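Local structure of peroxiredoxin PRX1, mitochondrial (Saccharomyces cerevisiae, 5YKJ) at residues Trp30-Ser35 with Arg128-Ile133; Ala50-Lys55 with Val92-Ile97; Asp59-Lys64 with Val159-Gln164. The protein reduces peroxides as a mitochondrial 1-Cys peroxiredoxin, a thiol peroxidase whose oxidised cysteine is probably resolved by the glutathione and thioredoxin systems. All coordinates share one frame; numbering follows the deposited sequence.

Interaction 1: residues Trp30-Ser35 with Arg128-Ile133; sequences WGVLFS and RSVFVI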
ATOM      1  N   TRP A  30       4.587  -8.856  -0.340  1.00 10.79           N
ATOM      2  CA  TRP A  30       3.597  -7.931   0.175  1.00 11.32           C
ATOM      3  C   TRP A  30       3.342  -7.003  -1.031  1.00 10.47           C
ATOM      4  O   TRP A  30       4.098  -6.936  -1.944  1.00 10.93           O
ATOM      5  CB  TRP A  30       4.120  -7.090   1.351  1.00 12.74           C
ATOM      6  CG  TRP A  30       4.173  -7.803   2.628  1.00  9.33           C
ATOM      7  CD1 TRP A  30       5.039  -8.771   2.975  1.00 10.25           C
ATOM      8  CD2 TRP A  30       3.368  -7.572   3.765  1.00 10.63           C
ATOM      9  NE1 TRP A  30       4.807  -9.190   4.246  1.00 13.49           N
ATOM     10  CE2 TRP A  30       3.791  -8.449   4.766  1.00 11.08           C
ATOM     11  CE3 TRP A  30       2.344  -6.697   4.051  1.00 10.69           C
ATOM     12  CZ2 TRP A  30       3.187  -8.502   6.002  1.00 14.01           C
ATOM     13  CZ3 TRP A  30       1.763  -6.736   5.315  1.00 11.37           C
ATOM     14  CH2 TRP A  30       2.182  -7.631   6.257  1.00 12.90           C
ATOM     15  N   GLY A  31       2.251  -6.282  -0.941  1.00 10.05           N
ATOM     16  CA  GLY A  31       1.877  -5.358  -1.964  1.00 12.70           C
ATOM     17  C   GLY A  31       1.333  -4.015  -1.465  1.00  8.83           C
ATOM     18  O   GLY A  31       0.739  -3.955  -0.466  1.00  9.69           O
ATOM     19  N   VAL A  32       1.606  -2.989  -2.236  1.00  9.08           N
ATOM     20  CA  VAL A  32       1.057  -1.674  -2.020  1.00  8.78           C
ATOM     21  C   VAL A  32       0.354  -1.248  -3.329  1.00  9.73           C
ATOM     22  O   VAL A  32       0.991  -1.025  -4.311  1.00  9.69           O
ATOM     23  CB  VAL A  32       2.100  -0.642  -1.567  1.00  9.89           C
ATOM     24  CG1 VAL A  32       1.471   0.725  -1.432  1.00  9.34           C
ATOM     25  CG2 VAL A  32       2.688  -0.997  -0.242  1.00  8.06           C
ATOM     26  N   LEU A  33      -0.976  -1.175  -3.277  1.00  8.56           N
ATOM     27  CA  LEU A  33      -1.740  -0.734  -4.403  1.00  7.82           C
ATOM     28  C   LEU A  33      -2.169   0.725  -4.116  1.00  6.41           C
ATOM     29  O   LEU A  33      -2.833   0.955  -3.169  1.00  8.67           O
ATOM     30  CB  LEU A  33      -2.934  -1.633  -4.650  1.00  7.23           C
ATOM     31  CG  LEU A  33      -4.017  -1.286  -5.652  1.00 10.15           C
ATOM     32  CD1 LEU A  33      -3.466  -1.277  -7.041  1.00 14.98           C
ATOM     33  CD2 LEU A  33      -5.227  -2.196  -5.492  1.00 13.30           C
ATOM     34  N   PHE A  34      -1.731   1.652  -4.950  1.00  6.42           N
ATOM     35  CA  PHE A  34      -2.022   3.045  -4.797  1.00  7.72           C
ATOM     36  C   PHE A  34      -2.765   3.592  -6.022  1.00 10.55           C
ATOM     37  O   PHE A  34      -2.481   3.269  -7.086  1.00  9.96           O
ATOM     38  CB  PHE A  34      -0.776   3.889  -4.492  1.00  8.77           C
ATOM     39  CG  PHE A  34       0.379   3.692  -5.444  1.00 10.21           C
ATOM     40  CD1 PHE A  34       1.286   2.759  -5.209  1.00 11.06           C
ATOM     41  CD2 PHE A  34       0.521   4.451  -6.554  1.00 11.65           C
ATOM     42  CE1 PHE A  34       2.336   2.586  -6.034  1.00 23.36           C
ATOM     43  CE2 PHE A  34       1.590   4.290  -7.401  1.00 15.95           C
ATOM     44  CZ  PHE A  34       2.476   3.343  -7.144  1.00 14.48           C
ATOM     45  N   SER A  35      -3.745   4.430  -5.725  1.00  7.65           N
ATOM     46  CA  SER A  35      -4.676   4.929  -6.667  1.00  7.56           C
ATOM     47  C   SER A  35      -4.635   6.419  -6.986  1.00  6.75           C
ATOM     48  O   SER A  35      -4.366   7.187  -6.175  1.00  8.16           O
ATOM     49  CB  SER A  35      -6.079   4.580  -6.168  1.00  8.83           C
ATOM     50  OG  SER A  35      -6.102   3.273  -5.720  1.00 10.53           O
ATOM     51  N   ARG A 128      -8.507   7.280  -4.761  1.00  6.19           N
ATOM     52  CA  ARG A 128      -7.340   7.731  -4.062  1.00  6.05           C
ATOM     53  C   ARG A 128      -6.867   6.871  -2.900  1.00  9.66           C
ATOM     54  O   ARG A 128      -6.085   7.301  -2.130  1.00 10.18           O
ATOM     55  CB  ARG A 128      -7.621   9.135  -3.497  1.00  8.00           C
ATOM     56  CG  ARG A 128      -7.381  10.278  -4.446  1.00  8.68           C
ATOM     57  CD  ARG A 128      -5.910  10.432  -4.769  1.00  9.58           C
ATOM     58  NE  ARG A 128      -5.162  11.053  -3.693  1.00 10.53           N
ATOM     59  CZ  ARG A 128      -3.849  11.212  -3.677  1.00  8.31           C
ATOM     60  NH1 ARG A 128      -3.123  10.821  -4.678  1.00 12.93           N
ATOM     61  NH2 ARG A 128      -3.261  11.789  -2.664  1.00  8.19           N
ATOM     62  N   SER A 129      -7.405   5.688  -2.808  1.00  6.55           N
ATOM     63  CA  SER A 129      -7.021   4.817  -1.728  1.00  5.89           C
ATOM     64  C   SER A 129      -5.709   4.103  -1.947  1.00 10.16           C
ATOM     65  O   SER A 129      -5.322   3.867  -3.009  1.00  9.23           O
ATOM     66  CB  SER A 129      -8.126   3.805  -1.415  1.00  8.73           C
ATOM     67  OG  SER A 129      -9.313   4.440  -1.094  1.00 10.36           O
ATOM     68  N   VAL A 130      -5.073   3.801  -0.836  1.00  5.92           N
ATOM     69  CA  VAL A 130      -3.861   3.019  -0.815  1.00  7.30           C
ATOM     70  C   VAL A 130      -4.166   1.777   0.029  1.00  7.48           C
ATOM     71  O   VAL A 130      -4.637   1.885   1.077  1.00  8.26           O
ATOM     72  CB  VAL A 130      -2.635   3.754  -0.214  1.00  8.57           C
ATOM     73  CG1 VAL A 130      -1.401   2.847  -0.184  1.00  9.46           C
ATOM     74  CG2 VAL A 130      -2.288   4.949  -1.061  1.00  9.38           C
ATOM     75  N   PHE A 131      -3.897   0.619  -0.536  1.00  6.49           N
ATOM     76  CA  PHE A 131      -4.123  -0.623   0.153  1.00  6.13           C
ATOM     77  C   PHE A 131      -2.800  -1.376   0.373  1.00 10.28           C
ATOM     78  O   PHE A 131      -2.106  -1.581  -0.548  1.00 10.31           O
ATOM     79  CB  PHE A 131      -5.053  -1.541  -0.696  1.00  6.32           C
ATOM     80  CG  PHE A 131      -6.366  -0.917  -1.118  1.00  7.98           C
ATOM     81  CD1 PHE A 131      -6.470  -0.108  -2.238  1.00  6.24           C
ATOM     82  CD2 PHE A 131      -7.525  -1.163  -0.404  1.00  8.32           C
ATOM     83  CE1 PHE A 131      -7.652   0.445  -2.604  1.00  8.75           C
ATOM     84  CE2 PHE A 131      -8.721  -0.586  -0.806  1.00  8.10           C
ATOM     85  CZ  PHE A 131      -8.760   0.171  -1.901  1.00  6.94           C
ATOM     86  N   VAL A 132      -2.494  -1.740   1.616  1.00  6.82           N
ATOM     87  CA  VAL A 132      -1.323  -2.537   1.923  1.00  6.89           C
ATOM     88  C   VAL A 132      -1.826  -3.966   2.046  1.00 10.42           C
ATOM     89  O   VAL A 132      -2.681  -4.229   2.824  1.00  9.55           O
ATOM     90  CB  VAL A 132      -0.720  -2.097   3.222  1.00  6.61           C
ATOM     91  CG1 VAL A 132       0.487  -2.954   3.562  1.00  8.71           C
ATOM     92  CG2 VAL A 132      -0.346  -0.648   3.139  1.00  8.36           C
ATOM     93  N   ILE A 133      -1.288  -4.832   1.206  1.00  7.09           N
ATOM     94  CA  ILE A 133      -1.716  -6.227   1.091  1.00  7.42           C
ATOM     95  C   ILE A 133      -0.617  -7.225   1.452  1.00  8.67           C
ATOM     96  O   ILE A 133       0.479  -7.080   1.054  1.00 10.01           O
ATOM     97  CB  ILE A 133      -2.177  -6.447  -0.322  1.00  7.71           C
ATOM     98  CG1 ILE A 133      -3.292  -5.469  -0.602  1.00  8.99           C
ATOM     99  CG2 ILE A 133      -2.622  -7.867  -0.600  1.00 10.00           C
ATOM    100  CD1 ILE A 133      -3.626  -5.300  -2.062  1.00 14.76           C
TER

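Interaction 2: residues Ala50-Lys55 with Val92-Ile97; sequences AFAKLK and VGFPII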
ATOM      1  N   ALA A  50       8.007   9.661  -6.204  1.00 11.66           N
ATOM      2  CA  ALA A  50       8.619   9.266  -4.948  1.00 11.99           C
ATOM      3  C   ALA A  50       8.677   7.740  -4.776  1.00 10.51           C
ATOM      4  O   ALA A  50       9.662   7.215  -4.386  1.00 10.88           O
ATOM      5  CB  ALA A  50       7.925   9.945  -3.775  1.00  9.86           C
ATOM      6  N   PHE A  51       7.580   7.069  -5.097  1.00  9.47           N
ATOM      7  CA  PHE A  51       7.564   5.633  -5.002  1.00 10.85           C
ATOM      8  C   PHE A  51       8.592   5.049  -5.950  1.00 13.85           C
ATOM      9  O   PHE A  51       9.191   4.088  -5.657  1.00 13.14           O
ATOM     10  CB  PHE A  51       6.173   5.071  -5.296  1.00 11.99           C
ATOM     11  CG  PHE A  51       5.224   5.178  -4.140  1.00 11.99           C
ATOM     12  CD1 PHE A  51       5.410   4.441  -3.014  1.00 13.13           C
ATOM     13  CD2 PHE A  51       4.138   5.994  -4.208  1.00 18.82           C
ATOM     14  CE1 PHE A  51       4.531   4.562  -1.968  1.00 19.92           C
ATOM     15  CE2 PHE A  51       3.262   6.127  -3.143  1.00 27.07           C
ATOM     16  CZ  PHE A  51       3.452   5.404  -2.023  1.00 17.92           C
ATOM     17  N   ALA A  52       8.718   5.651  -7.110  1.00 11.09           N
ATOM     18  CA  ALA A  52       9.729   5.165  -8.060  1.00  9.18           C
ATOM     19  C   ALA A  52      11.153   5.308  -7.524  1.00 14.84           C
ATOM     20  O   ALA A  52      11.930   4.441  -7.655  1.00 16.40           O
ATOM     21  CB  ALA A  52       9.625   5.875  -9.404  1.00 14.60           C
ATOM     22  N   LYS A  53      11.449   6.435  -6.959  1.00  9.68           N
ATOM     23  CA  LYS A  53      12.772   6.669  -6.418  1.00 12.35           C
ATOM     24  C   LYS A  53      13.062   5.736  -5.273  1.00 16.43           C
ATOM     25  O   LYS A  53      14.158   5.358  -5.073  1.00 18.22           O
ATOM     26  CB  LYS A  53      12.909   8.028  -5.816  1.00 15.82           C
ATOM     27  CG  LYS A  53      12.856   9.252  -6.654  1.00 40.04           C
ATOM     28  CD  LYS A  53      13.571  10.344  -5.843  1.00 57.37           C
ATOM     29  CE  LYS A  53      12.859  11.647  -5.664  1.00 57.69           C
ATOM     30  NZ  LYS A  53      13.278  12.470  -6.802  1.00 48.81           N
ATOM     31  N   LEU A  54      12.044   5.468  -4.479  1.00 14.59           N
ATOM     32  CA  LEU A  54      12.202   4.644  -3.300  1.00 13.03           C
ATOM     33  C   LEU A  54      11.956   3.157  -3.477  1.00 14.59           C
ATOM     34  O   LEU A  54      12.003   2.464  -2.550  1.00 15.52           O
ATOM     35  CB  LEU A  54      11.329   5.181  -2.176  1.00 15.68           C
ATOM     36  CG  LEU A  54      11.679   6.574  -1.668  1.00 28.04           C
ATOM     37  CD1 LEU A  54      10.485   7.071  -0.883  1.00 28.35           C
ATOM     38  CD2 LEU A  54      12.861   6.468  -0.722  1.00 28.89           C
ATOM     39  N   LYS A  55      11.788   2.691  -4.698  1.00 14.61           N
ATOM     40  CA  LYS A  55      11.471   1.306  -4.942  1.00 14.16           C
ATOM     41  C   LYS A  55      12.472   0.331  -4.238  1.00 14.11           C
ATOM     42  O   LYS A  55      12.103  -0.672  -3.799  1.00 13.54           O
ATOM     43  CB  LYS A  55      11.385   0.991  -6.439  1.00 16.07           C
ATOM     44  CG  LYS A  55      11.179  -0.462  -6.733  1.00 18.95           C
ATOM     45  CD  LYS A  55      11.022  -0.755  -8.194  1.00 20.05           C
ATOM     46  CE  LYS A  55      11.129  -2.238  -8.419  1.00 23.14           C
ATOM     47  NZ  LYS A  55      12.476  -2.816  -8.306  1.00 25.89           N
ATOM     48  N   VAL A  92      10.746   3.355 -14.068  1.00 14.43           N
ATOM     49  CA  VAL A  92       9.721   3.170 -13.059  1.00 17.10           C
ATOM     50  C   VAL A  92       9.540   1.660 -13.090  1.00 22.75           C
ATOM     51  O   VAL A  92       8.986   1.145 -13.978  1.00 19.79           O
ATOM     52  CB  VAL A  92       8.435   3.829 -13.460  1.00 13.24           C
ATOM     53  CG1 VAL A  92       7.333   3.532 -12.435  1.00 11.53           C
ATOM     54  CG2 VAL A  92       8.673   5.322 -13.504  1.00 12.18           C
ATOM     55  N   GLY A  93       9.991   1.021 -12.051  1.00 18.24           N
ATOM     56  CA  GLY A  93       9.997  -0.409 -11.949  1.00 24.04           C
ATOM     57  C   GLY A  93       8.759  -1.185 -11.560  1.00 20.50           C
ATOM     58  O   GLY A  93       8.852  -2.329 -11.244  1.00 27.43           O
ATOM     59  N   PHE A  94       7.639  -0.529 -11.560  1.00 14.44           N
ATOM     60  CA  PHE A  94       6.396  -1.145 -11.221  1.00 14.46           C
ATOM     61  C   PHE A  94       5.376  -0.712 -12.250  1.00 13.36           C
ATOM     62  O   PHE A  94       5.510   0.211 -12.920  1.00 11.17           O
ATOM     63  CB  PHE A  94       5.960  -0.759  -9.796  1.00 13.92           C
ATOM     64  CG  PHE A  94       6.012   0.712  -9.517  1.00 14.44           C
ATOM     65  CD1 PHE A  94       5.024   1.529  -9.974  1.00 13.08           C
ATOM     66  CD2 PHE A  94       7.020   1.274  -8.778  1.00 15.16           C
ATOM     67  CE1 PHE A  94       5.063   2.874  -9.740  1.00 10.87           C
ATOM     68  CE2 PHE A  94       7.026   2.613  -8.500  1.00 12.99           C
ATOM     69  CZ  PHE A  94       6.068   3.418  -9.005  1.00 11.89           C
ATOM     70  N   PRO A  95       4.332  -1.524 -12.312  1.00 12.22           N
ATOM     71  CA  PRO A  95       3.268  -1.233 -13.240  1.00 14.00           C
ATOM     72  C   PRO A  95       2.291  -0.167 -12.784  1.00  9.45           C
ATOM     73  O   PRO A  95       2.147   0.051 -11.641  1.00  9.37           O
ATOM     74  CB  PRO A  95       2.460  -2.534 -13.302  1.00 13.35           C
ATOM     75  CG  PRO A  95       3.101  -3.495 -12.399  1.00 18.11           C
ATOM     76  CD  PRO A  95       4.036  -2.749 -11.551  1.00 12.19           C
ATOM     77  N   ILE A  96       1.655   0.428 -13.761  1.00  9.74           N
ATOM     78  CA  ILE A  96       0.554   1.309 -13.537  1.00  9.11           C
ATOM     79  C   ILE A  96      -0.594   0.677 -14.351  1.00  9.67           C
ATOM     80  O   ILE A  96      -0.451   0.461 -15.492  1.00 10.55           O
ATOM     81  CB  ILE A  96       0.769   2.764 -13.972  1.00  8.87           C
ATOM     82  CG1 ILE A  96       2.059   3.302 -13.353  1.00 12.16           C
ATOM     83  CG2 ILE A  96      -0.400   3.608 -13.508  1.00 11.71           C
ATOM     84  CD1 ILE A  96       2.287   4.753 -13.582  1.00 32.37           C
ATOM     85  N   ILE A  97      -1.703   0.384 -13.674  1.00  8.33           N
ATOM     86  CA  ILE A  97      -2.840  -0.229 -14.292  1.00  9.99           C
ATOM     87  C   ILE A  97      -3.671   0.758 -15.128  1.00  8.59           C
ATOM     88  O   ILE A  97      -4.013   1.774 -14.680  1.00  9.28           O
ATOM     89  CB  ILE A  97      -3.762  -0.834 -13.198  1.00 10.68           C
ATOM     90  CG1 ILE A  97      -3.044  -1.928 -12.393  1.00  9.97           C
ATOM     91  CG2 ILE A  97      -5.095  -1.293 -13.780  1.00  8.94           C
ATOM     92  CD1 ILE A  97      -3.610  -2.124 -10.991  1.00  9.44           C
TER
HETATM   93  O   HOH W   1      11.587   2.560  -9.977  1.00 21.33           O

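Interaction 3: residues Asp59-Lys64 with Val159-Gln164; sequences DKRNVK and VIDALQ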
ATOM      1  N   ASP A  59      11.708  -2.985  -2.242  1.00 12.97           N
ATOM      2  CA  ASP A  59      12.235  -4.245  -2.646  1.00 13.23           C
ATOM      3  C   ASP A  59      12.848  -4.992  -1.460  1.00 13.12           C
ATOM      4  O   ASP A  59      12.655  -6.146  -1.322  1.00 16.16           O
ATOM      5  CB  ASP A  59      13.346  -4.038  -3.681  1.00 13.52           C
ATOM      6  CG  ASP A  59      12.844  -3.577  -5.024  1.00 25.97           C
ATOM      7  OD1 ASP A  59      11.713  -3.833  -5.382  1.00 22.65           O
ATOM      8  OD2 ASP A  59      13.638  -3.006  -5.743  1.00 25.63           O
ATOM      9  N   LYS A  60      13.568  -4.288  -0.628  1.00 14.50           N
ATOM     10  CA  LYS A  60      14.221  -4.944   0.470  1.00 22.28           C
ATOM     11  C   LYS A  60      13.281  -5.462   1.527  1.00 18.22           C
ATOM     12  O   LYS A  60      13.666  -6.240   2.343  1.00 14.55           O
ATOM     13  CB  LYS A  60      15.326  -4.086   1.045  1.00 19.33           C
ATOM     14  CG  LYS A  60      14.864  -2.942   1.832  1.00 23.48           C
ATOM     15  CD  LYS A  60      15.958  -2.314   2.642  1.00 45.08           C
ATOM     16  CE  LYS A  60      16.942  -1.494   1.849  1.00 52.69           C
ATOM     17  NZ  LYS A  60      17.424  -0.490   2.816  1.00 69.82           N
ATOM     18  N   ARG A  61      12.041  -4.992   1.489  1.00 15.09           N
ATOM     19  CA  ARG A  61      11.069  -5.447   2.425  1.00 16.95           C
ATOM     20  C   ARG A  61      10.128  -6.476   1.789  1.00 14.46           C
ATOM     21  O   ARG A  61       9.138  -6.748   2.309  1.00 13.64           O
ATOM     22  CB  ARG A  61      10.278  -4.276   2.949  1.00 13.61           C
ATOM     23  CG  ARG A  61      11.114  -3.278   3.755  1.00 14.71           C
ATOM     24  CD  ARG A  61      10.397  -1.976   3.922  1.00 16.80           C
ATOM     25  NE  ARG A  61      10.923  -1.122   4.961  1.00 15.38           N
ATOM     26  CZ  ARG A  61      11.894  -0.235   4.834  1.00 24.73           C
ATOM     27  NH1 ARG A  61      12.526  -0.056   3.712  1.00 14.73           N
ATOM     28  NH2 ARG A  61      12.244   0.442   5.883  1.00 16.35           N
ATOM     29  N   ASN A  62      10.500  -7.002   0.634  1.00 14.17           N
ATOM     30  CA  ASN A  62       9.654  -7.939  -0.092  1.00 11.05           C
ATOM     31  C   ASN A  62       8.261  -7.360  -0.383  1.00 11.05           C
ATOM     32  O   ASN A  62       7.300  -8.003  -0.220  1.00 12.17           O
ATOM     33  CB  ASN A  62       9.522  -9.293   0.604  1.00 14.38           C
ATOM     34  CG  ASN A  62       8.928 -10.335  -0.279  1.00 17.73           C
ATOM     35  OD1 ASN A  62       9.156 -10.350  -1.443  1.00 19.30           O
ATOM     36  ND2 ASN A  62       8.160 -11.225   0.312  1.00 24.60           N
ATOM     37  N   VAL A  63       8.237  -6.105  -0.791  1.00 11.03           N
ATOM     38  CA  VAL A  63       7.020  -5.410  -1.150  1.00 11.80           C
ATOM     39  C   VAL A  63       7.051  -4.978  -2.631  1.00 11.04           C
ATOM     40  O   VAL A  63       7.959  -4.379  -3.042  1.00 12.56           O
ATOM     41  CB  VAL A  63       6.821  -4.146  -0.307  1.00 10.10           C
ATOM     42  CG1 VAL A  63       5.533  -3.455  -0.683  1.00 11.70           C
ATOM     43  CG2 VAL A  63       6.823  -4.464   1.173  1.00 12.29           C
ATOM     44  N   LYS A  64       6.002  -5.308  -3.364  1.00  9.58           N
ATOM     45  CA  LYS A  64       5.842  -4.921  -4.735  1.00 12.96           C
ATOM     46  C   LYS A  64       4.818  -3.780  -4.806  1.00 12.78           C
ATOM     47  O   LYS A  64       3.810  -3.829  -4.195  1.00 11.20           O
ATOM     48  CB  LYS A  64       5.314  -6.060  -5.558  1.00 12.96           C
ATOM     49  CG  LYS A  64       6.322  -7.152  -5.760  1.00 16.76           C
ATOM     50  CD  LYS A  64       5.936  -8.180  -6.784  1.00 25.22           C
ATOM     51  CE  LYS A  64       7.017  -9.219  -6.807  1.00 33.48           C
ATOM     52  NZ  LYS A  64       6.545 -10.596  -6.737  1.00 47.23           N
ATOM     53  N   VAL A 159       4.562   1.781   8.500  1.00  7.23           N
ATOM     54  CA  VAL A 159       3.528   0.811   8.729  1.00  7.07           C
ATOM     55  C   VAL A 159       3.858  -0.560   8.172  1.00  9.27           C
ATOM     56  O   VAL A 159       3.446  -1.482   8.697  1.00 10.78           O
ATOM     57  CB  VAL A 159       2.106   1.272   8.369  1.00  6.68           C
ATOM     58  CG1 VAL A 159       1.830   2.555   9.074  1.00 11.36           C
ATOM     59  CG2 VAL A 159       1.917   1.391   6.875  1.00  6.85           C
ATOM     60  N   ILE A 160       4.566  -0.607   7.057  1.00  9.78           N
ATOM     61  CA  ILE A 160       4.949  -1.877   6.505  1.00  9.90           C
ATOM     62  C   ILE A 160       5.885  -2.568   7.524  1.00  9.99           C
ATOM     63  O   ILE A 160       5.761  -3.719   7.787  1.00 10.50           O
ATOM     64  CB  ILE A 160       5.663  -1.749   5.136  1.00  8.90           C
ATOM     65  CG1 ILE A 160       4.658  -1.451   4.036  1.00  8.67           C
ATOM     66  CG2 ILE A 160       6.346  -3.063   4.763  1.00 11.29           C
ATOM     67  CD1 ILE A 160       5.299  -0.847   2.809  1.00 15.03           C
ATOM     68  N   ASP A 161       6.792  -1.778   8.065  1.00 11.05           N
ATOM     69  CA  ASP A 161       7.715  -2.341   9.031  1.00  8.84           C
ATOM     70  C   ASP A 161       6.989  -2.868  10.282  1.00 12.89           C
ATOM     71  O   ASP A 161       7.283  -3.888  10.775  1.00 12.80           O
ATOM     72  CB  ASP A 161       8.785  -1.327   9.408  1.00 11.42           C
ATOM     73  CG  ASP A 161       9.836  -1.142   8.312  1.00 17.52           C
ATOM     74  OD1 ASP A 161       9.952  -1.967   7.494  1.00 13.83           O
ATOM     75  OD2 ASP A 161      10.489  -0.167   8.335  1.00 15.39           O
ATOM     76  N   ALA A 162       6.036  -2.106  10.752  1.00 11.12           N
ATOM     77  CA  ALA A 162       5.252  -2.512  11.870  1.00  8.72           C
ATOM     78  C   ALA A 162       4.439  -3.759  11.565  1.00 10.34           C
ATOM     79  O   ALA A 162       4.363  -4.611  12.344  1.00  9.19           O
ATOM     80  CB  ALA A 162       4.333  -1.374  12.297  1.00  9.71           C
ATOM     81  N   LEU A 163       3.805  -3.812  10.401  1.00  8.54           N
ATOM     82  CA  LEU A 163       3.004  -4.971  10.071  1.00  9.53           C
ATOM     83  C   LEU A 163       3.808  -6.242   9.946  1.00  9.70           C
ATOM     84  O   LEU A 163       3.392  -7.267  10.376  1.00 11.69           O
ATOM     85  CB  LEU A 163       2.247  -4.752   8.756  1.00 10.76           C
ATOM     86  CG  LEU A 163       1.053  -3.798   8.806  1.00  7.32           C
ATOM     87  CD1 LEU A 163       0.738  -3.327   7.397  1.00  7.08           C
ATOM     88  CD2 LEU A 163      -0.133  -4.504   9.423  1.00  8.83           C
ATOM     89  N   GLN A 164       4.944  -6.117   9.298  1.00  8.88           N
ATOM     90  CA  GLN A 164       5.816  -7.254   9.132  1.00  9.32           C
ATOM     91  C   GLN A 164       6.357  -7.733  10.465  1.00 10.33           C
ATOM     92  O   GLN A 164       6.469  -8.885  10.663  1.00 12.63           O
ATOM     93  CB  GLN A 164       6.940  -6.980   8.136  1.00 11.00           C
ATOM     94  CG  GLN A 164       6.412  -6.744   6.728  1.00 11.63           C
ATOM     95  CD  GLN A 164       7.501  -6.503   5.694  1.00 12.30           C
ATOM     96  OE1 GLN A 164       8.571  -6.095   5.997  1.00 13.70           O
ATOM     97  NE2 GLN A 164       7.175  -6.754   4.488  1.00 14.27           N
TER

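Interaction 1: residues Trp30-Ser35 with Arg128-Ile133
G31 and I133 face each other as a hydrogen-bonded antiparallel pair: G31 N meets I133 O, and I133 N meets G31 O, at 2.8 Å in both cases. Two residues on, L33 N to F131 O (3.0 Å) and F131 N to L33 O (2.9 Å) repeat the pattern, with both donors in the carbonyl planes. The strands run 171° apart in direction.

V32, F34 and V130 share one face of the sheet, where V32 CG1 packs on V130 CG1 at 3.8 Å. F34 meets V130 CG2 through CB, while its CG, placed between the backbone N and carbonyl carbon (chi1 52°), carries the ring away from the partner strand. On the other face the L33 and F131 side chains run alongside one another in the same direction, L33 CD2 4.1 Å from F131 CD1.

Against this regular part, the end at S35 is looser. S35 N reaches S129 O only weakly (3.2 Å, N-H...O 129°), but S35 OG also bonds that oxygen at 2.9 Å, giving the carbonyl a second donor. R128 bends off to a salt bridge with E47. Neither end is a solvent side, since every touching residue is buried. Central strand 30-36 and its antiparallel neighbour 129-133 lie inside the mixed five-stranded sheet of the thioredoxin fold, as in other peroxiredoxins.

Interaction 2: residues Ala50-Lys55 with Val92-Ile97
In the thioredoxin fold of this peroxiredoxin, the end of helix 46-53 packs on the loop leading into edge strand 96-98, with A52 and F51 meeting F94. The F94 ring presents its rim to the helix backbone: CE2 lies 3.7 Å from A52 CA, and A52 N sits at the ring edge, in its plane. F94 CZ reaches F51 CB at 4.1 Å. F94 CG stands between its own backbone N and carbonyl carbon (chi1 49°), which directs the ring at the helix. V92 takes part twice, CG1 lying over one face of the F94 ring and CG2 touching A52 CB at 4.2 Å.

A water links the backbones, donating to A52 O at 3.0 Å and accepting from G93 N at 3.0 Å. On the more exposed side the K55 chain runs extended past G93, with K55 CE 3.6 Å from G93 O, before its last torsion bends NZ to a salt bridge with D59. An alanine in place of K55 would probably uncover G93 and leave the D59 carboxylate without this charged mate. Helix 46-53 follows closely on C44, seen here as S-hydroxycysteine, consistent with the helix that carries the reactive cysteine at its start in peroxiredoxins.

Interaction 3: residues Asp59-Lys64 with Val159-Gln164
The backbone at D59-N62 makes a type I turn, with N62 N bonded to D59 O at 3.0 Å. N62, at positive phi, is the C-prime residue of a Schellman motif that ends the helix and releases the chain into strand 63-69. Segment 159-164 is helical throughout, and its closest CA approach to segment 59-64 is 8.0 Å, from R61 CA to D161 CA, so side chains bridge the gap.

R61, extended from CG to NE, grips D161 side-on: NE to OD1 at 2.8 Å and NH2 to OD2 at 3.1 Å. The guanidinium and carboxylate planes are only 23° apart, and OD2 uses its syn lone pair, as expected of a two-pronged salt bridge. The remaining R61 nitrogen, NH1, pairs with E57, which is likely to help fix the guanidinium's rotation.

Q164 reaches back with an extended chain, and its NE2 donates to R61 O at 2.9 Å, nearly straight (167°) and in the carbonyl plane. Beneath these polar links V63 CG2 meets I160 CG2 tip to tip at 3.9 Å, and also lies 4.0 Å from Q164 NE2. Helix 153-169 thus packs beside the helix-to-strand turn of a beta-alpha-beta crossover, as in the thioredoxin fold.

How the interactions relate
Strand 30-36 joins all three contacts. Interactions 1 and 2 have centres 12 Å apart and meet where F34 CZ lies 3.7 Å from F94 CE1, with the F34 and F51 rings stacked; on the opposite face of the sheet from F34, L33 CD1 touches I97 CD1 at 4.0 Å. Interaction 3, also centred 12 Å from interaction 1, joins it through W30: W30 N lies 2.8 Å from N62 O, a probable hydrogen bond, and W30 CD1 lies 3.3 Å from Q164 NE2. Interactions 2 and 3 adjoin in sequence but are 15 Å apart between centres. R128, whose partner E47 follows oxidised C44 by three residues, is consistent with the active-site arginine of peroxiredoxins.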